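PDB 4HW0: DNA-binding protein Sso10a-2 from Sulfolobus solfataricus, which binds DNA through a winged-helix domain and probably helps to compact and organise the archaeal chromatin. Local coordinates for residues E22-I27 and R62-I67; F15-N20 and K43-L48; A53-T58 and E66-G71. One frame throughout, in Å; residues are numbered along the deposited sequence.

How the contacts relate
From the N terminus, helix 10-18 supplies 15-20, the first half of contact 2, and the next turn leads into 22-27, the first half of contact 1. Contact 2 closes first, when helix 38-50 comes back against helix 10-18 with 43-48. The chain enters the hairpin, where 53-58 opens contact 3. Strand 62-67 closes contact 1, so contacts 1 and 2 cross along the chain. Contact 3 opens after contact 2 has closed and closes at 66-71, overlapping the end of contact 1 in Glu66 and Ile67. Contacts 1 and 3 line strand 62-67 on its two edges; Leu18 and Leu45 of contact 2 pack against Leu54 and tie the helices to the sheet.

Contact 1. Residues E22-I27 and R62-I67; sequences EPKCGI and RKIYEI
Lys24 runs alongside Glu66 on the solvent side of a small sheet, both chains pointing the same way. Lys24 CB sits 3.6 Å from Tyr65 O. Lys24 CG meets Glu66 CG at 3.9 Å, and CD rests on Ile64 CG2, whose branch crosses the lysine obliquely. CE passes Glu66 OE2, and a bend at the last torsion (chi4 17°) brings Lys24 NZ to 3.3 Å from Glu66 OE2, a long, weak salt bridge; the stronger partner of OE2 is Lys57 on strand 54-59. Beneath these side chains the backbones pair antiparallel: Cys25 N-H points to Tyr65 O, and Tyr65 N returns the bond to Cys25 O at 2.8 Å, nearly straight at 171°. This is the short strand of a winged-helix domain between helices 10-18 and 27-34, laid along the edge of strand 62-67 that faces away from its hairpin partner 54-59. On the opposite face, Cys25 SG takes the crowded position between backbone N and carbonyl carbon (chi1 55°), touches Tyr65 CB, and carries the disulfide to Cys21. The Tyr65 ring reaches on to Leu45 and Val49 of helix 38-50. At the Pro23 end, which follows a cis peptide, Ile67 N donates to Pro23 O at 3.1 Å, and a water bridges this oxygen to Ile67 O; at the start of helix 27-34 a second water joins Ile27 N to Lys63 O.

Contact 2. Residues F15-N20 and K43-L48; sequences FDILRN and KYLDQL
Ile17 points toward helix 38-50 and splits its two branches between three residues there. With CG1 anti to the carbonyl carbon and the chain extended beyond it (chi2 167°), Ile17 CD1 pushes out to Tyr44 CB at 3.5 Å, the two side chains crossing at about a right angle. Beyond CB the tyrosine ring runs away from Ile17, and its OH hydrogen-bonds to Thr10. The other branch, Ile17 CG2, lies anti to the backbone N and meets two leucine methyls obliquely: Leu48 CD1 at 3.8 Å and Leu45 CD2 at 4.0 Å. Leu18, one residue on, adds its CD2 at 4.3 Å from Leu48 CD1. All of this is apolar packing, mostly buried. Further along 15-20, Asn20 ND2 donates to Asp16 O at 2.7 Å, nearly along the C=O axis, while Arg19 NE meets the anti lone pair of Asp16 OD1 in the guanidinium plane. Leu54 of the wing and Ala34 of helix 27-34 close in around the leucines and Ile17. Helix 10-18 packed in this way on helix 38-50, the second helix of the helix-turn-helix and by position probably the recognition helix, is part of the core of a winged-helix domain's three-helix bundle.

Contact 3. Residues A53-T58 and E66-G71; sequences ALNIKT and EITEKG
This is a beta-hairpin pairing that runs straight into a helix start: strand 54-59 lies against strand 62-67, and the chain then turns into helix 69-98. Asn55 and Glu66 form the hydrogen-bonded pair, with Glu66 N to Asn55 O at 2.8 Å and Asn55 N giving back to Glu66 O. Leu54 faces Ile67 at the neighbouring non-hydrogen-bonded position, with CD2 reaching Ile67 CA on the core side, where Leu18 also packs. On the other side, the extended Lys57 crosses Glu66 obliquely and puts NZ 3.0 Å from Glu66 OE2, approaching from above the carboxylate plane. An alanine in place of Glu66 removes the carboxylate that both Lys57 and, weakly, Lys24 approach, and would probably loosen the charged tie across the three strands. Toward the start of helix 69-98, the Thr68 and Asn55 side chains cross at about a right angle, Thr68 CG2 3.6 Å from Asn55 ND2. Ala53 O takes the Thr68 N-H at 3.0 Å from above its carbonyl plane, and Gly71 CA comes within 3.4 Å of the same oxygen, so close that a CB on residue 71 would collide with it. Thr68 OG1, in the crowded position (chi1 66°), accepts from Gly71 N at 3.0 Å and also hydrogen-bonds to Gly52 O. Thr68 is thus the N-cap of the long helix of the antiparallel coiled coil, where Lys70 packs on Leu98 of the second subunit, and the arrangement as a whole is the junction between a winged-helix wing and its C-terminal dimerisation helix.

Contact 1. Residues E22-I27 and R62-I67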
loop_
_atom_site.group_PDB
_atom_site.type_symbol
_atom_site.label_atom_id
_atom_site.label_comp_id
_atom_site.label_asym_id
_atom_site.label_seq_id
_atom_site.Cartn_x
_atom_site.Cartn_y
_atom_site.Cartn_z
ATOM N N GLU A 22 -18.235 -16.396 -12.565
ATOM C CA GLU A 22 -18.000 -17.729 -12.103
ATOM C C GLU A 22 -19.264 -18.546 -12.025
ATOM O O GLU A 22 -20.090 -18.288 -11.168
ATOM C CB GLU A 22 -17.359 -17.649 -10.747
ATOM C CG GLU A 22 -17.421 -18.980 -10.009
ATOM C CD GLU A 22 -16.147 -19.763 -10.213
ATOM O OE1 GLU A 22 -15.136 -19.312 -9.639
ATOM O OE2 GLU A 22 -16.184 -20.790 -10.939
ATOM N N PRO A 23 -19.394 -19.574 -12.892
ATOM C CA PRO A 23 -18.439 -20.034 -13.921
ATOM C C PRO A 23 -18.448 -19.189 -15.190
ATOM O O PRO A 23 -17.433 -19.113 -15.885
ATOM C CB PRO A 23 -18.942 -21.453 -14.227
ATOM C CG PRO A 23 -20.424 -21.378 -13.983
ATOM C CD PRO A 23 -20.638 -20.372 -12.897
ATOM N N LYS A 24 -19.598 -18.581 -15.486
ATOM C CA LYS A 24 -19.826 -17.859 -16.726
ATOM C C LYS A 24 -20.452 -16.484 -16.450
ATOM O O LYS A 24 -21.085 -16.239 -15.388
ATOM C CB LYS A 24 -20.846 -18.595 -17.631
ATOM C CG LYS A 24 -20.632 -20.046 -17.988
ATOM C CD LYS A 24 -21.657 -20.551 -19.032
ATOM C CE LYS A 24 -21.256 -21.830 -19.749
ATOM N NZ LYS A 24 -20.164 -22.609 -19.098
ATOM N N CYS A 25 -20.381 -15.610 -17.443
ATOM C CA CYS A 25 -21.020 -14.283 -17.376
ATOM C C CYS A 25 -21.249 -13.824 -18.806
ATOM O O CYS A 25 -20.368 -13.943 -19.678
ATOM C CB CYS A 25 -20.168 -13.251 -16.595
ATOM S SG CYS A 25 -18.485 -13.110 -17.257
ATOM N N GLY A 26 -22.405 -13.270 -19.056
ATOM C CA GLY A 26 -22.627 -12.422 -20.225
ATOM C C GLY A 26 -22.434 -10.949 -19.860
ATOM O O GLY A 26 -22.057 -10.611 -18.738
ATOM N N ILE A 27 -22.686 -10.090 -20.820
ATOM C CA ILE A 27 -22.386 -8.679 -20.664
ATOM C C ILE A 27 -23.266 -8.010 -19.616
ATOM O O ILE A 27 -22.817 -7.108 -18.930
ATOM C CB ILE A 27 -22.469 -7.988 -22.029
ATOM C CG1 ILE A 27 -21.929 -6.548 -21.974
ATOM C CG2 ILE A 27 -23.882 -7.990 -22.559
ATOM C CD1 ILE A 27 -20.432 -6.437 -21.797
ATOM N N ARG A 62 -25.092 -14.314 -28.357
ATOM C CA ARG A 62 -24.601 -13.452 -27.236
ATOM C C ARG A 62 -23.210 -13.910 -26.826
ATOM O O ARG A 62 -22.945 -15.092 -26.828
ATOM C CB ARG A 62 -25.563 -13.554 -26.033
ATOM C CG ARG A 62 -26.768 -12.598 -26.088
ATOM C CD ARG A 62 -27.980 -12.949 -25.171
ATOM N NE ARG A 62 -28.372 -14.386 -25.057
ATOM C CZ ARG A 62 -29.532 -14.953 -25.467
ATOM N NH1 ARG A 62 -30.488 -14.259 -26.074
ATOM N NH2 ARG A 62 -29.745 -16.259 -25.267
ATOM N N LYS A 63 -22.340 -12.972 -26.506
ATOM C CA LYS A 63 -21.020 -13.299 -25.979
ATOM C C LYS A 63 -21.119 -13.829 -24.550
ATOM O O LYS A 63 -21.892 -13.301 -23.739
ATOM C CB LYS A 63 -20.088 -12.122 -26.107
ATOM C CG LYS A 63 -19.940 -11.748 -27.572
ATOM C CD LYS A 63 -18.594 -11.173 -27.882
ATOM C CE LYS A 63 -18.644 -10.166 -29.040
ATOM N NZ LYS A 63 -17.833 -8.926 -28.762
ATOM N N ILE A 64 -20.462 -14.958 -24.297
ATOM C CA ILE A 64 -20.443 -15.566 -22.978
ATOM C C ILE A 64 -19.004 -15.755 -22.609
ATOM O O ILE A 64 -18.222 -16.271 -23.430
ATOM C CB ILE A 64 -21.115 -16.940 -22.964
ATOM C CG1 ILE A 64 -22.605 -16.802 -23.269
ATOM C CG2 ILE A 64 -20.926 -17.648 -21.630
ATOM C CD1 ILE A 64 -23.351 -15.763 -22.419
ATOM N N TYR A 65 -18.643 -15.306 -21.416
ATOM C CA TYR A 65 -17.277 -15.426 -20.936
ATOM C C TYR A 65 -17.209 -16.438 -19.808
ATOM O O TYR A 65 -18.172 -16.604 -19.004
ATOM C CB TYR A 65 -16.774 -14.074 -20.479
ATOM C CG TYR A 65 -16.757 -13.022 -21.538
ATOM C CD1 TYR A 65 -17.898 -12.255 -21.796
ATOM C CD2 TYR A 65 -15.602 -12.725 -22.228
ATOM C CE1 TYR A 65 -17.879 -11.276 -22.760
ATOM C CE2 TYR A 65 -15.579 -11.732 -23.191
ATOM C CZ TYR A 65 -16.718 -11.042 -23.471
ATOM O OH TYR A 65 -16.684 -10.053 -24.455
ATOM N N GLU A 66 -16.150 -17.204 -19.794
ATOM C CA GLU A 66 -15.989 -18.204 -18.756
ATOM C C GLU A 66 -14.687 -18.037 -18.089
ATOM O O GLU A 66 -13.672 -17.968 -18.773
ATOM C CB GLU A 66 -15.944 -19.612 -19.299
ATOM C CG GLU A 66 -17.217 -20.043 -19.884
ATOM C CD GLU A 66 -17.057 -21.445 -20.530
ATOM O OE1 GLU A 66 -16.058 -22.176 -20.167
ATOM O OE2 GLU A 66 -17.938 -21.785 -21.377
ATOM N N ILE A 67 -14.675 -18.067 -16.776
ATOM C CA ILE A 67 -13.431 -17.855 -16.051
ATOM C C ILE A 67 -12.621 -19.115 -16.194
ATOM O O ILE A 67 -13.180 -20.214 -16.190
ATOM C CB ILE A 67 -13.644 -17.498 -14.582
ATOM C CG1 ILE A 67 -12.359 -16.898 -13.953
ATOM C CG2 ILE A 67 -14.220 -18.656 -13.777
ATOM C CD1 ILE A 67 -12.640 -16.223 -12.591
HETATM O O HOH W 1 -15.738 -21.294 -15.562
HETATM O O HOH W 2 -23.745 -11.426 -23.239
#

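Contact 2. Residues F15-N20 and K43-L48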
loop_
_atom_site.group_PDB
_atom_site.type_symbol
_atom_site.label_atom_id
_atom_site.label_comp_id
_atom_site.label_asym_id
_atom_site.label_seq_id
_atom_site.Cartn_x
_atom_site.Cartn_y
_atom_site.Cartn_z
ATOM N N PHE A 15 -11.106 -7.407 -10.818
ATOM C CA PHE A 15 -11.626 -8.221 -9.733
ATOM C C PHE A 15 -13.132 -8.210 -9.751
ATOM O O PHE A 15 -13.766 -9.263 -9.616
ATOM C CB PHE A 15 -11.100 -7.764 -8.365
ATOM C CG PHE A 15 -11.754 -8.430 -7.189
ATOM C CD1 PHE A 15 -11.479 -9.730 -6.886
ATOM C CD2 PHE A 15 -12.632 -7.758 -6.389
ATOM C CE1 PHE A 15 -12.093 -10.394 -5.807
ATOM C CE2 PHE A 15 -13.180 -8.361 -5.261
ATOM C CZ PHE A 15 -12.931 -9.710 -4.988
ATOM N N ASP A 16 -13.697 -7.017 -9.895
ATOM C CA ASP A 16 -15.170 -6.895 -9.918
ATOM C C ASP A 16 -15.826 -7.589 -11.111
ATOM O O ASP A 16 -16.860 -8.167 -10.995
ATOM C CB ASP A 16 -15.577 -5.433 -9.832
ATOM C CG ASP A 16 -15.380 -4.857 -8.408
ATOM O OD1 ASP A 16 -15.539 -5.633 -7.441
ATOM O OD2 ASP A 16 -15.050 -3.662 -8.277
ATOM N N ILE A 17 -15.138 -7.626 -12.244
ATOM C CA ILE A 17 -15.598 -8.500 -13.319
ATOM C C ILE A 17 -15.498 -9.992 -12.997
ATOM O O ILE A 17 -16.449 -10.773 -13.178
ATOM C CB ILE A 17 -14.825 -8.199 -14.612
ATOM C CG1 ILE A 17 -15.138 -6.787 -15.057
ATOM C CG2 ILE A 17 -15.182 -9.175 -15.714
ATOM C CD1 ILE A 17 -14.264 -6.198 -16.125
ATOM N N LEU A 18 -14.311 -10.415 -12.634
ATOM C CA LEU A 18 -14.051 -11.801 -12.420
ATOM C C LEU A 18 -14.931 -12.456 -11.376
ATOM O O LEU A 18 -15.297 -13.641 -11.508
ATOM C CB LEU A 18 -12.603 -12.017 -12.019
ATOM C CG LEU A 18 -11.634 -11.765 -13.194
ATOM C CD1 LEU A 18 -10.255 -11.610 -12.643
ATOM C CD2 LEU A 18 -11.704 -12.820 -14.270
ATOM N N ARG A 19 -15.222 -11.720 -10.323
ATOM C CA ARG A 19 -15.989 -12.326 -9.236
ATOM C C ARG A 19 -17.417 -12.444 -9.662
ATOM O O ARG A 19 -18.203 -13.073 -8.975
ATOM C CB ARG A 19 -15.790 -11.532 -7.944
ATOM C CG ARG A 19 -16.484 -10.198 -7.935
ATOM C CD ARG A 19 -16.189 -9.364 -6.676
ATOM N NE ARG A 19 -16.890 -8.083 -6.782
ATOM C CZ ARG A 19 -18.214 -7.964 -6.648
ATOM N NH1 ARG A 19 -18.983 -9.033 -6.385
ATOM N NH2 ARG A 19 -18.796 -6.773 -6.784
ATOM N N ASN A 20 -17.781 -11.845 -10.794
ATOM C CA ASN A 20 -19.145 -12.024 -11.355
ATOM C C ASN A 20 -19.226 -12.991 -12.541
ATOM O O ASN A 20 -20.294 -13.146 -13.145
ATOM C CB ASN A 20 -19.669 -10.650 -11.730
ATOM C CG ASN A 20 -20.101 -9.873 -10.503
ATOM O OD1 ASN A 20 -21.109 -10.220 -9.903
ATOM N ND2 ASN A 20 -19.358 -8.809 -10.137
ATOM N N LYS A 43 -13.577 -2.996 -23.070
ATOM C CA LYS A 43 -12.112 -2.914 -22.965
ATOM C C LYS A 43 -11.509 -3.974 -22.001
ATOM O O LYS A 43 -10.519 -4.686 -22.304
ATOM C CB LYS A 43 -11.755 -1.533 -22.480
ATOM C CG LYS A 43 -10.262 -1.390 -22.300
ATOM C CD LYS A 43 -9.848 -0.176 -21.520
ATOM C CE LYS A 43 -8.330 -0.017 -21.530
ATOM N NZ LYS A 43 -7.991 1.354 -21.072
ATOM N N TYR A 44 -12.039 -4.015 -20.783
ATOM C CA TYR A 44 -11.539 -4.968 -19.793
ATOM C C TYR A 44 -11.786 -6.400 -20.109
ATOM O O TYR A 44 -10.912 -7.238 -19.859
ATOM C CB TYR A 44 -12.163 -4.682 -18.422
ATOM C CG TYR A 44 -11.495 -3.510 -17.788
ATOM C CD1 TYR A 44 -11.841 -2.205 -18.112
ATOM C CD2 TYR A 44 -10.530 -3.717 -16.844
ATOM C CE1 TYR A 44 -11.232 -1.139 -17.521
ATOM C CE2 TYR A 44 -9.923 -2.661 -16.221
ATOM C CZ TYR A 44 -10.278 -1.374 -16.558
ATOM O OH TYR A 44 -9.613 -0.351 -15.946
ATOM N N LEU A 45 -12.957 -6.722 -20.639
ATOM C CA LEU A 45 -13.212 -8.092 -21.050
ATOM C C LEU A 45 -12.159 -8.529 -22.054
ATOM O O LEU A 45 -11.714 -9.649 -21.992
ATOM C CB LEU A 45 -14.574 -8.253 -21.621
ATOM C CG LEU A 45 -15.692 -8.160 -20.566
ATOM C CD1 LEU A 45 -17.018 -7.966 -21.253
ATOM C CD2 LEU A 45 -15.715 -9.390 -19.694
ATOM N N ASP A 46 -11.874 -7.668 -23.013
ATOM C CA ASP A 46 -10.910 -8.022 -24.027
ATOM C C ASP A 46 -9.500 -8.271 -23.471
ATOM O O ASP A 46 -8.854 -9.253 -23.816
ATOM C CB ASP A 46 -10.833 -6.999 -25.127
ATOM C CG ASP A 46 -9.905 -7.538 -26.277
ATOM O OD1 ASP A 46 -10.202 -8.637 -26.868
ATOM O OD2 ASP A 46 -8.843 -6.953 -26.477
ATOM N N GLN A 47 -9.094 -7.426 -22.545
ATOM C CA GLN A 47 -7.886 -7.613 -21.790
ATOM C C GLN A 47 -7.832 -8.935 -21.016
ATOM O O GLN A 47 -6.833 -9.661 -21.080
ATOM C CB GLN A 47 -7.605 -6.453 -20.892
ATOM C CG GLN A 47 -7.288 -5.163 -21.675
ATOM C CD GLN A 47 -6.731 -4.120 -20.764
ATOM O OE1 GLN A 47 -6.997 -4.157 -19.537
ATOM N NE2 GLN A 47 -6.082 -3.103 -21.329
ATOM N N LEU A 48 -8.913 -9.274 -20.352
ATOM C CA LEU A 48 -8.993 -10.525 -19.574
ATOM C C LEU A 48 -8.945 -11.743 -20.457
ATOM O O LEU A 48 -8.352 -12.773 -20.085
ATOM C CB LEU A 48 -10.300 -10.502 -18.733
ATOM C CG LEU A 48 -10.207 -9.552 -17.563
ATOM C CD1 LEU A 48 -11.527 -9.334 -16.842
ATOM C CD2 LEU A 48 -9.152 -9.986 -16.534
#

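Contact 3. Residues A53-T58 and E66-G71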
loop_
_atom_site.group_PDB
_atom_site.type_symbol
_atom_site.label_atom_id
_atom_site.label_comp_id
_atom_site.label_asym_id
_atom_site.label_seq_id
_atom_site.Cartn_x
_atom_site.Cartn_y
_atom_site.Cartn_z
ATOM N N ALA A 53 -7.495 -15.029 -18.626
ATOM C CA ALA A 53 -8.343 -15.078 -17.394
ATOM C C ALA A 53 -9.780 -15.469 -17.695
ATOM O O ALA A 53 -10.459 -16.054 -16.869
ATOM C CB ALA A 53 -8.298 -13.754 -16.681
ATOM N N LEU A 54 -10.213 -15.174 -18.914
ATOM C CA LEU A 54 -11.527 -15.554 -19.430
ATOM C C LEU A 54 -11.385 -16.199 -20.826
ATOM O O LEU A 54 -10.568 -15.783 -21.595
ATOM C CB LEU A 54 -12.423 -14.298 -19.580
ATOM C CG LEU A 54 -12.788 -13.509 -18.352
ATOM C CD1 LEU A 54 -13.594 -12.277 -18.728
ATOM C CD2 LEU A 54 -13.553 -14.428 -17.369
ATOM N N ASN A 55 -12.206 -17.202 -21.102
ATOM C CA ASN A 55 -12.490 -17.681 -22.461
ATOM C C ASN A 55 -13.791 -17.062 -22.976
ATOM O O ASN A 55 -14.685 -16.767 -22.192
ATOM C CB ASN A 55 -12.658 -19.180 -22.515
ATOM C CG ASN A 55 -11.371 -19.919 -22.203
ATOM O OD1 ASN A 55 -10.277 -19.456 -22.527
ATOM N ND2 ASN A 55 -11.496 -21.024 -21.495
ATOM N N ILE A 56 -13.862 -16.828 -24.276
ATOM C CA ILE A 56 -15.032 -16.220 -24.861
ATOM C C ILE A 56 -15.672 -17.189 -25.855
ATOM O O ILE A 56 -14.985 -17.852 -26.622
ATOM C CB ILE A 56 -14.674 -14.873 -25.508
ATOM C CG1 ILE A 56 -15.940 -14.147 -25.964
ATOM C CG2 ILE A 56 -13.643 -15.035 -26.614
ATOM C CD1 ILE A 56 -15.646 -12.790 -26.579
ATOM N N LYS A 57 -16.981 -17.250 -25.804
ATOM C CA LYS A 57 -17.809 -18.043 -26.709
ATOM C C LYS A 57 -18.941 -17.144 -27.177
ATOM O O LYS A 57 -19.273 -16.195 -26.493
ATOM C CB LYS A 57 -18.478 -19.189 -25.953
ATOM C CG LYS A 57 -17.525 -20.315 -25.670
ATOM C CD LYS A 57 -18.222 -21.522 -25.058
ATOM C CE LYS A 57 -17.125 -22.578 -24.810
ATOM N NZ LYS A 57 -17.483 -23.584 -23.771
ATOM N N THR A 58 -19.559 -17.494 -28.299
ATOM C CA THR A 58 -20.865 -16.935 -28.656
ATOM C C THR A 58 -21.858 -18.059 -28.643
ATOM O O THR A 58 -21.640 -19.081 -29.258
ATOM C CB THR A 58 -20.808 -16.258 -30.034
ATOM O OG1 THR A 58 -19.772 -15.290 -30.011
ATOM C CG2 THR A 58 -22.119 -15.591 -30.389
ATOM N N GLU A 66 -16.150 -17.204 -19.794
ATOM C CA GLU A 66 -15.989 -18.204 -18.756
ATOM C C GLU A 66 -14.687 -18.037 -18.089
ATOM O O GLU A 66 -13.672 -17.968 -18.773
ATOM C CB GLU A 66 -15.944 -19.612 -19.299
ATOM C CG GLU A 66 -17.217 -20.043 -19.884
ATOM C CD GLU A 66 -17.057 -21.445 -20.530
ATOM O OE1 GLU A 66 -16.058 -22.176 -20.167
ATOM O OE2 GLU A 66 -17.938 -21.785 -21.377
ATOM N N ILE A 67 -14.675 -18.067 -16.776
ATOM C CA ILE A 67 -13.431 -17.855 -16.051
ATOM C C ILE A 67 -12.621 -19.115 -16.194
ATOM O O ILE A 67 -13.180 -20.214 -16.190
ATOM C CB ILE A 67 -13.644 -17.498 -14.582
ATOM C CG1 ILE A 67 -12.359 -16.898 -13.953
ATOM C CG2 ILE A 67 -14.220 -18.656 -13.777
ATOM C CD1 ILE A 67 -12.640 -16.223 -12.591
ATOM N N THR A 68 -11.318 -18.929 -16.333
ATOM C CA THR A 68 -10.390 -20.035 -16.443
ATOM C C THR A 68 -9.709 -20.259 -15.098
ATOM O O THR A 68 -9.834 -19.471 -14.156
ATOM C CB THR A 68 -9.309 -19.726 -17.449
ATOM O OG1 THR A 68 -8.498 -18.655 -16.978
ATOM C CG2 THR A 68 -9.924 -19.305 -18.797
ATOM N N GLU A 69 -8.963 -21.350 -15.019
ATOM C CA GLU A 69 -8.187 -21.604 -13.823
ATOM C C GLU A 69 -7.246 -20.439 -13.546
ATOM O O GLU A 69 -7.108 -19.970 -12.411
ATOM C CB GLU A 69 -7.469 -22.938 -14.015
ATOM C CG GLU A 69 -6.336 -23.207 -13.077
ATOM C CD GLU A 69 -6.783 -23.858 -11.794
ATOM O OE1 GLU A 69 -7.920 -23.562 -11.332
ATOM O OE2 GLU A 69 -5.999 -24.682 -11.259
ATOM N N LYS A 70 -6.598 -19.930 -14.591
ATOM C CA LYS A 70 -5.698 -18.775 -14.420
ATOM C C LYS A 70 -6.453 -17.536 -13.915
ATOM O O LYS A 70 -6.004 -16.795 -13.076
ATOM C CB LYS A 70 -4.998 -18.481 -15.740
ATOM C CG LYS A 70 -3.983 -17.378 -15.647
ATOM C CD LYS A 70 -3.233 -17.150 -16.986
ATOM C CE LYS A 70 -2.291 -16.013 -16.769
ATOM N NZ LYS A 70 -1.789 -15.496 -18.068
ATOM N N GLY A 71 -7.641 -17.371 -14.440
ATOM C CA GLY A 71 -8.588 -16.279 -14.014
ATOM C C GLY A 71 -9.021 -16.369 -12.579
ATOM O O GLY A 71 -9.140 -15.374 -11.898
#